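Phosphate-binding protein pstS 2 (PDB 4H1X) is the probable solute-binding component of the PstSACB ABC transporter, which takes part in phosphate import. Local coordinates at residues 130-133 and 134-138; 24-27 and 28-32; 213-216 and 217-220; 244-247 and 248-251. All blocks are in the same frame, centred on the assembly; numbering follows the deposited sequence.

Contact 1: residues 130-133 and 134-138; sequences GQQV and VTDNK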
ATOM      1  N   GLY A 130      17.495   6.720   2.953  1.00 12.73           N
ATOM      2  CA  GLY A 130      16.079   6.494   3.225  1.00 12.25           C
ATOM      3  C   GLY A 130      15.341   5.958   2.015  1.00 15.48           C
ATOM      4  O   GLY A 130      14.578   4.990   2.122  1.00 14.01           O
ATOM      5  N   GLN A 131      15.609   6.556   0.841  1.00 12.19           N
ATOM      6  CA  GLN A 131      15.011   6.134  -0.429  1.00 13.05           C
ATOM      7  C   GLN A 131      15.456   4.716  -0.751  1.00 14.28           C
ATOM      8  O   GLN A 131      14.650   3.925  -1.261  1.00 12.97           O
ATOM      9  CB  GLN A 131      15.398   7.080  -1.573  1.00 14.95           C
ATOM     10  CG  GLN A 131      14.790   8.477  -1.496  1.00 20.78           C
ATOM     11  CD  GLN A 131      15.099   9.304  -2.733  1.00 45.21           C
ATOM     12  OE1 GLN A 131      15.795   8.878  -3.667  1.00 41.98           O
ATOM     13  NE2 GLN A 131      14.597  10.518  -2.764  1.00 40.88           N
ATOM     14  N   GLN A 132      16.723   4.370  -0.422  1.00 11.52           N
ATOM     15  CA  GLN A 132      17.222   3.010  -0.670  1.00 11.98           C
ATOM     16  C   GLN A 132      16.472   1.964   0.201  1.00 14.26           C
ATOM     17  O   GLN A 132      16.229   0.843  -0.253  1.00 13.19           O
ATOM     18  CB  GLN A 132      18.742   2.921  -0.461  1.00 15.67           C
ATOM     19  CG  GLN A 132      19.366   1.693  -1.135  1.00 26.11           C
ATOM     20  CD  GLN A 132      19.164   1.670  -2.636  1.00 46.09           C
ATOM     21  OE1 GLN A 132      19.477   2.629  -3.357  1.00 46.49           O
ATOM     22  NE2 GLN A 132      18.596   0.585  -3.136  1.00 33.72           N
ATOM     23  N   VAL A 133      16.060   2.337   1.417  1.00 11.72           N
ATOM     24  CA  VAL A 133      15.282   1.430   2.272  1.00 11.01           C
ATOM     25  C   VAL A 133      13.943   1.131   1.570  1.00 12.21           C
ATOM     26  O   VAL A 133      13.519  -0.021   1.517  1.00 12.35           O
ATOM     27  CB  VAL A 133      15.072   1.993   3.705  1.00 14.14           C
ATOM     28  CG1 VAL A 133      14.087   1.125   4.496  1.00 14.65           C
ATOM     29  CG2 VAL A 133      16.402   2.099   4.453  1.00 15.13           C
ATOM     30  N   VAL A 134      13.296   2.179   1.022  1.00  8.72           N
ATOM     31  CA  VAL A 134      12.020   2.021   0.348  1.00  8.66           C
ATOM     32  C   VAL A 134      12.145   1.057  -0.853  1.00 13.13           C
ATOM     33  O   VAL A 134      11.365   0.096  -0.918  1.00 12.79           O
ATOM     34  CB  VAL A 134      11.480   3.411  -0.067  1.00 11.98           C
ATOM     35  CG1 VAL A 134      10.263   3.295  -0.977  1.00 11.25           C
ATOM     36  CG2 VAL A 134      11.122   4.234   1.196  1.00 12.15           C
ATOM     37  N   THR A 135      13.107   1.325  -1.781  1.00 11.18           N
ATOM     38  CA  THR A 135      13.251   0.491  -2.977  0.50 11.19           C
ATOM     39  C   THR A 135      13.755  -0.922  -2.631  1.00 15.07           C
ATOM     40  O   THR A 135      13.327  -1.873  -3.295  1.00 13.65           O
ATOM     41  CB  THR A 135      14.129   1.158  -4.035  0.50 15.57           C
ATOM     42  OG1 THR A 135      15.405   1.425  -3.471  0.50  8.66           O
ATOM     43  CG2 THR A 135      13.499   2.442  -4.605  0.50 10.87           C
ATOM     44  N   ASP A 136      14.616  -1.082  -1.600  1.00 13.04           N
ATOM     45  CA  ASP A 136      15.109  -2.411  -1.179  1.00 13.98           C
ATOM     46  C   ASP A 136      13.984  -3.258  -0.620  1.00 16.73           C
ATOM     47  O   ASP A 136      14.033  -4.483  -0.755  1.00 16.84           O
ATOM     48  CB  ASP A 136      16.243  -2.311  -0.150  1.00 15.85           C
ATOM     49  CG  ASP A 136      17.585  -1.930  -0.756  1.00 21.46           C
ATOM     50  OD1 ASP A 136      17.678  -1.855  -2.010  1.00 21.39           O
ATOM     51  OD2 ASP A 136      18.548  -1.767   0.009  1.00 27.08           O
ATOM     52  N   ASN A 137      12.958  -2.601  -0.029  1.00 12.36           N
ATOM     53  CA  ASN A 137      11.764  -3.254   0.506  1.00 11.50           C
ATOM     54  C   ASN A 137      10.653  -3.383  -0.557  1.00 14.62           C
ATOM     55  O   ASN A 137       9.496  -3.700  -0.232  1.00 14.92           O
ATOM     56  CB  ASN A 137      11.296  -2.573   1.773  1.00 11.26           C
ATOM     57  CG  ASN A 137      12.172  -3.027   2.917  1.00 21.06           C
ATOM     58  OD1 ASN A 137      12.094  -4.178   3.347  1.00 11.84           O
ATOM     59  ND2 ASN A 137      13.117  -2.192   3.337  1.00 16.53           N
ATOM     60  N   LYS A 138      11.047  -3.197  -1.831  1.00 11.43           N
ATOM     61  CA  LYS A 138      10.266  -3.453  -3.051  1.00 11.74           C
ATOM     62  C   LYS A 138       9.039  -2.513  -3.248  1.00 18.15           C
ATOM     63  O   LYS A 138       8.130  -2.844  -4.005  1.00 17.98           O
ATOM     64  CB  LYS A 138       9.823  -4.944  -3.117  1.00 13.85           C
ATOM     65  CG  LYS A 138      10.983  -5.962  -2.992  1.00 23.64           C
ATOM     66  CD  LYS A 138      11.834  -6.026  -4.241  1.00 33.03           C
ATOM     67  CE  LYS A 138      12.620  -7.310  -4.330  1.00 49.14           C
ATOM     68  NZ  LYS A 138      12.996  -7.629  -5.733  1.00 61.48           N
TER
HETATM   69  O   HOH W   1      16.534   4.029  -4.191  1.00 29.28           O
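Asn-137 grips the carbonyl oxygen of Val-133 twice, through its backbone N at 3.1 Å and its side-chain ND2 at 2.9 Å. The two donors reach Val-133 O from opposite faces of its carbonyl plane, so the oxygen is held between them. With CG beside its own backbone N (chi1 -78°), Asn-137 folds its amide back over the last turn. Among the other backbone bonds of helix 128-136, Thr-135 N meets Gln-131 O at 3.1 Å and Asp-136 N meets Gln-132 O at 2.8 Å.

A second side-chain bond spans one turn on the exposed flank. NE2 of Gln-132 donates to OD1 of Asp-136 at 2.8 Å; the acceptor lies in the plane of the amide, whereas the carboxylate is met from above its own plane, the two planes being 52° apart. The bend at chi2 of Gln-132 (60°) turns the amide along the helix toward that partner. A tentative water bridge, in the Thr-135 conformer described here, links its OG1 to a weakly held OE1 of Gln-132.

Van der Waals contact is slight: CG1 of Val-133 and the Asn-137 amide lie side by side, CG1 to ND2 3.6 Å; the valine also packs on Leu-173 and Ala-176 of helix 164-180. Lys-138, with positive phi, ends the helix as the C-prime residue of a Schellman motif, its N bonded to Thr-135 O and Phe-139 N to Val-134 O.

Contact 2: residues 24-27 and 28-32; sequences GAFT and EITGI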
ATOM      1  N   GLY A  24      -8.462  -3.715   1.730  1.00 14.24           N
ATOM      2  CA  GLY A  24      -9.104  -2.411   1.891  1.00 14.58           C
ATOM      3  C   GLY A  24      -8.807  -1.513   0.709  1.00 17.28           C
ATOM      4  O   GLY A  24      -9.715  -0.915   0.138  1.00 17.83           O
ATOM      5  N   ALA A  25      -7.534  -1.449   0.319  1.00 14.79           N
ATOM      6  CA  ALA A  25      -7.096  -0.623  -0.810  1.00 15.19           C
ATOM      7  C   ALA A  25      -7.698  -1.122  -2.122  1.00 17.17           C
ATOM      8  O   ALA A  25      -8.292  -0.334  -2.871  1.00 17.73           O
ATOM      9  CB  ALA A  25      -5.590  -0.637  -0.896  1.00 15.85           C
ATOM     10  N   PHE A  26      -7.550  -2.427  -2.401  1.00 11.83           N
ATOM     11  CA  PHE A  26      -8.068  -3.040  -3.622  1.00 12.14           C
ATOM     12  C   PHE A  26      -9.564  -2.784  -3.790  1.00 15.61           C
ATOM     13  O   PHE A  26      -9.983  -2.313  -4.839  1.00 14.81           O
ATOM     14  CB  PHE A  26      -7.789  -4.558  -3.645  1.00 12.65           C
ATOM     15  CG  PHE A  26      -8.307  -5.210  -4.908  1.00 13.49           C
ATOM     16  CD1 PHE A  26      -7.585  -5.135  -6.098  1.00 15.94           C
ATOM     17  CD2 PHE A  26      -9.527  -5.886  -4.915  1.00 13.86           C
ATOM     18  CE1 PHE A  26      -8.065  -5.743  -7.273  1.00 16.24           C
ATOM     19  CE2 PHE A  26     -10.017  -6.474  -6.092  1.00 16.81           C
ATOM     20  CZ  PHE A  26      -9.291  -6.381  -7.268  1.00 15.36           C
ATOM     21  N   THR A  27     -10.364  -3.100  -2.769  1.00 14.28           N
ATOM     22  CA  THR A  27     -11.811  -2.938  -2.851  1.00 14.36           C
ATOM     23  C   THR A  27     -12.206  -1.454  -2.966  1.00 18.02           C
ATOM     24  O   THR A  27     -13.155  -1.152  -3.679  1.00 18.02           O
ATOM     25  CB  THR A  27     -12.520  -3.634  -1.685  1.00 17.24           C
ATOM     26  OG1 THR A  27     -12.084  -3.055  -0.462  1.00 16.56           O
ATOM     27  CG2 THR A  27     -12.296  -5.170  -1.684  1.00 16.33           C
ATOM     28  N   GLU A  28     -11.464  -0.540  -2.309  1.00 14.96           N
ATOM     29  CA  GLU A  28     -11.746   0.902  -2.439  1.00 17.14           C
ATOM     30  C   GLU A  28     -11.450   1.386  -3.884  1.00 21.63           C
ATOM     31  O   GLU A  28     -12.305   2.012  -4.515  1.00 21.13           O
ATOM     32  CB  GLU A  28     -10.934   1.720  -1.417  1.00 18.92           C
ATOM     33  CG  GLU A  28     -11.132   3.232  -1.505  1.00 35.41           C
ATOM     34  CD  GLU A  28     -12.560   3.734  -1.389  1.00 64.74           C
ATOM     35  OE1 GLU A  28     -13.283   3.288  -0.466  1.00 55.61           O
ATOM     36  OE2 GLU A  28     -12.951   4.589  -2.218  1.00 63.43           O
ATOM     37  N   ILE A  29     -10.238   1.103  -4.385  1.00 18.15           N
ATOM     38  CA  ILE A  29      -9.800   1.546  -5.716  1.00 18.13           C
ATOM     39  C   ILE A  29     -10.709   1.000  -6.850  1.00 23.05           C
ATOM     40  O   ILE A  29     -11.054   1.757  -7.764  1.00 23.26           O
ATOM     41  CB  ILE A  29      -8.293   1.208  -5.966  1.00 20.69           C
ATOM     42  CG1 ILE A  29      -7.380   1.942  -4.945  1.00 21.27           C
ATOM     43  CG2 ILE A  29      -7.873   1.586  -7.408  1.00 20.91           C
ATOM     44  CD1 ILE A  29      -5.969   1.305  -4.777  1.00 27.64           C
ATOM     45  N   THR A  30     -11.095  -0.286  -6.797  1.00 19.08           N
ATOM     46  CA  THR A  30     -11.959  -0.894  -7.826  1.00 19.53           C
ATOM     47  C   THR A  30     -13.453  -0.498  -7.675  1.00 23.81           C
ATOM     48  O   THR A  30     -14.248  -0.775  -8.576  1.00 23.31           O
ATOM     49  CB  THR A  30     -11.834  -2.434  -7.785  1.00 19.60           C
ATOM     50  OG1 THR A  30     -12.187  -2.864  -6.476  1.00 21.07           O
ATOM     51  CG2 THR A  30     -10.445  -2.930  -8.179  1.00 16.06           C
ATOM     52  N   GLY A  31     -13.821   0.093  -6.537  1.00 21.18           N
ATOM     53  CA  GLY A  31     -15.195   0.498  -6.254  1.00 21.88           C
ATOM     54  C   GLY A  31     -16.099  -0.607  -5.731  1.00 27.21           C
ATOM     55  O   GLY A  31     -17.329  -0.446  -5.716  1.00 28.20           O
ATOM     56  N   ILE A  32     -15.486  -1.742  -5.299  1.00 21.91           N
ATOM     57  CA  ILE A  32     -16.182  -2.903  -4.738  0.50 21.39           C
ATOM     58  C   ILE A  32     -16.645  -2.545  -3.323  1.00 24.22           C
ATOM     59  O   ILE A  32     -17.647  -3.080  -2.859  1.00 22.45           O
ATOM     60  CB  ILE A  32     -15.250  -4.153  -4.784  0.50 24.00           C
ATOM     61  CG1 ILE A  32     -15.169  -4.712  -6.219  0.50 23.81           C
ATOM     62  CG2 ILE A  32     -15.665  -5.257  -3.798  0.50 25.21           C
ATOM     63  CD1 ILE A  32     -13.938  -5.520  -6.475  0.50 19.66           C
TER
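Phe-26 and Ile-29 bring their CA atoms to 5.3 Å across the last turns of helix 21-30, where segments 24-27 and 28-32 run on without a break. Glu-28 N binds Gly-24 O at 3.0 Å, and Ile-29 N binds Ala-25 O at 2.9 Å in a nearly straight bond (174°). Phe-26 O takes two donors, Thr-30 N at 3.0 Å and Thr-30 OG1 at 2.8 Å, from opposite faces of its plane. Gly-31 then leaves the helix with positive phi in a Schellman motif, and a weak bond from Ile-32 N to Thr-27 O follows as the chain turns toward strand 33-35. OG1 of Thr-30 stands between its backbone N and carbonyl carbon (chi1 58°), which leaves the methyl CG2 to cover one face of the Phe-26 ring. This CH-pi contact measures 3.9 Å from CG2 to the ring centroid, with the methyl offset toward the rim. In the conformer described, Ile-32 brings CD1 obliquely to CE2 of Phe-26 at 4.1 Å and CG2 to CG2 of Thr-27 at 4.0 Å. Tyr-70 stacks on the Phe-26 ring and Phe-254 meets it edge-to-face; OG1 of Thr-27 is bonded to Arg-23 O.

Contact 3: residues 213-216 and 217-220; sequences ELTP and EEGK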
ATOM      1  N   GLU A 213      -5.026   9.209  -0.117  1.00 12.84           N
ATOM      2  CA  GLU A 213      -5.030  10.664  -0.199  0.50 12.73           C
ATOM      3  C   GLU A 213      -5.766  11.193   1.033  1.00 15.18           C
ATOM      4  O   GLU A 213      -6.657  10.508   1.553  1.00 15.20           O
ATOM      5  CB  GLU A 213      -5.706  11.118  -1.512  0.50 14.52           C
ATOM      6  CG  GLU A 213      -5.481  12.578  -1.879  0.50 22.61           C
ATOM      7  CD  GLU A 213      -6.205  13.075  -3.120  0.50 36.92           C
ATOM      8  OE1 GLU A 213      -6.780  12.243  -3.857  0.50 26.58           O
ATOM      9  OE2 GLU A 213      -6.237  14.311  -3.328  0.50 26.05           O
ATOM     10  N   LEU A 214      -5.391  12.372   1.518  1.00 13.05           N
ATOM     11  CA  LEU A 214      -6.092  12.979   2.663  1.00 13.93           C
ATOM     12  C   LEU A 214      -7.267  13.769   2.110  1.00 17.68           C
ATOM     13  O   LEU A 214      -7.163  14.317   1.021  1.00 18.02           O
ATOM     14  CB  LEU A 214      -5.150  13.926   3.421  1.00 14.62           C
ATOM     15  CG  LEU A 214      -4.224  13.313   4.484  1.00 17.77           C
ATOM     16  CD1 LEU A 214      -3.092  12.555   3.840  1.00 18.21           C
ATOM     17  CD2 LEU A 214      -3.639  14.410   5.342  1.00 18.23           C
ATOM     18  N   THR A 215      -8.356  13.859   2.848  1.00 14.18           N
ATOM     19  CA  THR A 215      -9.502  14.682   2.443  1.00 13.52           C
ATOM     20  C   THR A 215      -9.149  16.142   2.687  1.00 16.14           C
ATOM     21  O   THR A 215      -8.286  16.409   3.536  1.00 15.28           O
ATOM     22  CB  THR A 215     -10.750  14.291   3.257  1.00 20.35           C
ATOM     23  OG1 THR A 215     -10.565  14.681   4.623  1.00 16.58           O
ATOM     24  CG2 THR A 215     -11.105  12.814   3.132  1.00 19.52           C
ATOM     25  N   PRO A 216      -9.851  17.112   2.066  1.00 15.50           N
ATOM     26  CA  PRO A 216      -9.566  18.529   2.365  1.00 15.73           C
ATOM     27  C   PRO A 216      -9.646  18.822   3.876  1.00 21.06           C
ATOM     28  O   PRO A 216      -8.788  19.533   4.396  1.00 21.52           O
ATOM     29  CB  PRO A 216     -10.646  19.271   1.585  1.00 18.43           C
ATOM     30  CG  PRO A 216     -10.943  18.357   0.419  1.00 22.46           C
ATOM     31  CD  PRO A 216     -10.880  16.979   1.006  1.00 17.90           C
ATOM     32  N   GLU A 217     -10.625  18.221   4.602  1.00 17.39           N
ATOM     33  CA  GLU A 217     -10.760  18.446   6.055  1.00 17.68           C
ATOM     34  C   GLU A 217      -9.547  17.864   6.819  1.00 18.97           C
ATOM     35  O   GLU A 217      -9.010  18.518   7.724  1.00 17.53           O
ATOM     36  CB  GLU A 217     -12.076  17.843   6.585  1.00 19.82           C
ATOM     37  CG  GLU A 217     -12.430  18.313   7.991  1.00 30.60           C
ATOM     38  CD  GLU A 217     -13.719  17.811   8.629  1.00 59.51           C
ATOM     39  OE1 GLU A 217     -14.641  17.382   7.897  1.00 50.59           O
ATOM     40  OE2 GLU A 217     -13.821  17.898   9.875  1.00 54.99           O
ATOM     41  N   GLU A 218      -9.131  16.636   6.469  1.00 14.07           N
ATOM     42  CA  GLU A 218      -7.983  15.994   7.134  1.00 13.05           C
ATOM     43  C   GLU A 218      -6.703  16.797   6.915  1.00 17.90           C
ATOM     44  O   GLU A 218      -5.935  16.969   7.853  1.00 18.54           O
ATOM     45  CB  GLU A 218      -7.773  14.559   6.620  1.00 13.61           C
ATOM     46  CG  GLU A 218      -8.832  13.573   7.082  1.00 19.03           C
ATOM     47  CD  GLU A 218      -8.832  12.254   6.333  1.00 24.38           C
ATOM     48  OE1 GLU A 218      -8.251  12.176   5.223  1.00 14.00           O
ATOM     49  OE2 GLU A 218      -9.381  11.277   6.888  1.00 19.62           O
ATOM     50  N   GLY A 219      -6.505  17.291   5.691  1.00 13.96           N
ATOM     51  CA  GLY A 219      -5.306  18.038   5.313  1.00 14.89           C
ATOM     52  C   GLY A 219      -5.119  19.388   5.990  1.00 17.99           C
ATOM     53  O   GLY A 219      -3.999  19.903   6.014  1.00 18.13           O
ATOM     54  N   LYS A 220      -6.202  19.978   6.551  1.00 14.60           N
ATOM     55  CA  LYS A 220      -6.143  21.288   7.210  1.00 15.51           C
ATOM     56  C   LYS A 220      -5.130  21.278   8.357  1.00 19.47           C
ATOM     57  O   LYS A 220      -5.202  20.412   9.224  1.00 18.22           O
ATOM     58  CB  LYS A 220      -7.534  21.718   7.716  1.00 18.27           C
ATOM     59  CG  LYS A 220      -7.703  23.230   7.794  1.00 38.05           C
ATOM     60  CD  LYS A 220      -9.105  23.618   8.257  1.00 51.07           C
ATOM     61  CE  LYS A 220      -9.228  25.102   8.519  1.00 65.95           C
ATOM     62  NZ  LYS A 220     -10.641  25.517   8.728  1.00 73.85           N
TER
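Thr-215 and Glu-218 bond each other twice, backbone to side chain in both directions, and make the tight part of this contact. The backbone N of Glu-218 donates to OG1 of Thr-215 at 3.0 Å, and the N of Thr-215 returns the bond to OE1 of Glu-218 at 2.9 Å, almost straight at 170°. This is a capping box, with Thr-215 as N-cap of the short, weakly bonded helix 216-219. The threonine hydroxyl points into the first turn. Glu-218 starts with CG opposite its carbonyl carbon (chi1 -71°) and runs extended back past OG1, which CG approaches to 3.2 Å; Thr-215 N meets OE1 on its anti side, 32° out of the carboxylate plane. The amide of Gly-219 meets Thr-215 O at 2.9 Å, and CD2 of buried Leu-214 packs against CA of Gly-219 at 4.0 Å.

The solvent side is much looser. Glu-217 and Lys-220 extend away from the turn, and Lys-220 N holds Pro-216 O only weakly, at 3.4 Å.

OE1 of Glu-218 also forms a salt bridge with Arg-212, and Lys-201 binds the Glu-218 carbonyl from helix 193-202. The carboxylate thus serves the cap and an arginine at once, and this positive neighbour, with the helix start, would probably favour its ionised form.

Contact 4: residues 244-247 and 248-251; sequences QVSM and AELA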
ATOM      1  N   GLN A 244      -5.154  -9.400 -20.116  1.00 17.22           N
ATOM      2  CA  GLN A 244      -5.604  -8.063 -19.731  1.00 17.82           C
ATOM      3  C   GLN A 244      -7.072  -8.033 -19.343  1.00 21.07           C
ATOM      4  O   GLN A 244      -7.887  -8.809 -19.853  1.00 21.51           O
ATOM      5  CB  GLN A 244      -5.317  -7.019 -20.833  1.00 19.73           C
ATOM      6  CG  GLN A 244      -6.072  -7.223 -22.138  1.00 35.43           C
ATOM      7  CD  GLN A 244      -5.728  -6.141 -23.126  1.00 55.47           C
ATOM      8  OE1 GLN A 244      -5.125  -6.403 -24.172  1.00 49.27           O
ATOM      9  NE2 GLN A 244      -6.097  -4.899 -22.809  1.00 45.95           N
ATOM     10  N   VAL A 245      -7.396  -7.113 -18.436  1.00 17.97           N
ATOM     11  CA  VAL A 245      -8.773  -6.876 -18.007  1.00 18.02           C
ATOM     12  C   VAL A 245      -9.008  -5.395 -17.946  1.00 19.68           C
ATOM     13  O   VAL A 245      -8.098  -4.642 -17.609  1.00 18.70           O
ATOM     14  CB  VAL A 245      -9.165  -7.554 -16.653  1.00 22.14           C
ATOM     15  CG1 VAL A 245      -9.380  -9.052 -16.827  1.00 22.99           C
ATOM     16  CG2 VAL A 245      -8.153  -7.266 -15.543  1.00 21.55           C
ATOM     17  N   SER A 246     -10.240  -4.966 -18.234  1.00 17.15           N
ATOM     18  CA  SER A 246     -10.605  -3.572 -18.013  1.00 17.15           C
ATOM     19  C   SER A 246     -10.887  -3.385 -16.513  1.00 23.11           C
ATOM     20  O   SER A 246     -11.071  -4.389 -15.805  1.00 22.05           O
ATOM     21  CB  SER A 246     -11.853  -3.220 -18.829  1.00 21.11           C
ATOM     22  OG  SER A 246     -12.965  -4.023 -18.448  1.00 23.01           O
HETATM   23  N   MSE A 247     -10.960  -2.126 -16.029  1.00 22.53           N
HETATM   24  CA  MSE A 247     -11.299  -1.870 -14.627  0.50 23.71           C
HETATM   25  C   MSE A 247     -12.731  -2.358 -14.359  1.00 25.70           C
HETATM   26  O   MSE A 247     -12.982  -2.875 -13.283  1.00 23.91           O
HETATM   27  CB  MSE A 247     -11.130  -0.391 -14.243  0.50 27.24           C
HETATM   28  CG  MSE A 247      -9.677   0.027 -13.992  0.50 35.77           C
HETATM   29 SE   MSE A 247      -8.908  -0.421 -12.236  0.50 45.58          SE
HETATM   30  CE  MSE A 247     -10.037   0.714 -11.079  0.50 42.18           C
ATOM     31  N   ALA A 248     -13.652  -2.256 -15.358  1.00 22.17           N
ATOM     32  CA  ALA A 248     -15.034  -2.749 -15.233  1.00 22.32           C
ATOM     33  C   ALA A 248     -15.043  -4.248 -15.025  1.00 23.47           C
ATOM     34  O   ALA A 248     -15.719  -4.733 -14.114  1.00 22.62           O
ATOM     35  CB  ALA A 248     -15.847  -2.407 -16.476  1.00 23.89           C
ATOM     36  N   GLU A 249     -14.285  -4.982 -15.870  1.00 17.66           N
ATOM     37  CA  GLU A 249     -14.183  -6.433 -15.779  1.00 16.86           C
ATOM     38  C   GLU A 249     -13.591  -6.811 -14.449  1.00 19.20           C
ATOM     39  O   GLU A 249     -14.093  -7.733 -13.824  1.00 19.76           O
ATOM     40  CB  GLU A 249     -13.309  -7.004 -16.893  1.00 18.58           C
ATOM     41  CG  GLU A 249     -14.040  -7.243 -18.198  1.00 25.14           C
ATOM     42  CD  GLU A 249     -13.158  -7.712 -19.337  1.00 38.70           C
ATOM     43  OE1 GLU A 249     -11.948  -7.384 -19.350  1.00 25.91           O
ATOM     44  OE2 GLU A 249     -13.690  -8.402 -20.234  1.00 33.42           O
ATOM     45  N   LEU A 250     -12.537  -6.078 -14.008  1.00 14.14           N
ATOM     46  CA  LEU A 250     -11.866  -6.343 -12.740  1.00 14.31           C
ATOM     47  C   LEU A 250     -12.857  -6.314 -11.580  1.00 17.85           C
ATOM     48  O   LEU A 250     -12.899  -7.259 -10.781  1.00 17.42           O
ATOM     49  CB  LEU A 250     -10.717  -5.337 -12.483  1.00 14.00           C
ATOM     50  CG  LEU A 250      -9.824  -5.643 -11.271  1.00 17.40           C
ATOM     51  CD1 LEU A 250      -9.224  -7.070 -11.358  1.00 18.06           C
ATOM     52  CD2 LEU A 250      -8.728  -4.601 -11.136  1.00 14.90           C
ATOM     53  N   ALA A 251     -13.661  -5.242 -11.501  1.00 14.64           N
ATOM     54  CA  ALA A 251     -14.656  -5.118 -10.439  1.00 15.01           C
ATOM     55  C   ALA A 251     -15.735  -6.209 -10.577  1.00 18.17           C
ATOM     56  O   ALA A 251     -16.120  -6.802  -9.567  1.00 16.32           O
ATOM     57  CB  ALA A 251     -15.273  -3.737 -10.445  1.00 15.68           C
TER
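Leu-250 N donates to Ser-246 O at 2.9 Å, the shortest polar bond of this contact; beside it a capping box starts helix 247-254 just after strand 244-245. Ser-246 is the N-cap. Its OG accepts from Glu-249 N at 3.1 Å. The reciprocal bond runs from Ser-246 N to OE1 of Glu-249 at 3.2 Å, with the donor on the anti side of that oxygen and 20° out of the carboxylate plane. To get there the glutamate leaves its backbone with chi1 at -84° and continues extended past the serine, its CB and CG each 3.4 Å from OG. The Glu-249 amide thus gains a side-chain acceptor, while the Glu-249 carboxylate takes the amide of the N-cap residue. One residue on, Ala-251 N binds Met-247 O at 3.0 Å.

The strand is anchored by backbone bonds between Val-245 and both Glu-84 and Asp-86, and the amide of Met-247 is taken by OD1 of Asp-86. Next to the cap, Val-245 and Leu-250 are buried together. Met-247, a selenomethionine, is bent at chi2 and chi3 in the conformer described, which brings its selenium beside the leucine. The two leucine methyls divide these neighbours: CD1 lies 4.3 Å from CG2 of Val-245, while CD2 lies 4.3 Å from SE of Met-247 in that conformer.

Following the chain from the N terminus, contact 2 comes first, then contacts 1, 3 and 4. Each joins adjoining segments and closes no more than a helical turn, so the four stand in series, with no nesting or crossing. Contact 2 finishes helix 21-30 before strand 33-35, and contact 1 closes helix 128-136; their centres are about 26 Å apart. Contact 3 opens helix 216-219 after strand 207-210, and contact 4 leads strand 244-245 into helix 247-254. Contacts 2 and 4 touch, although far apart in sequence: Thr-30 CG2 packs on Leu-250 CD2 at 3.8 Å, joining helices 21-30 and 247-254. Contact 1 instead lies against helix 164-180, and contact 3 beside helix 193-202.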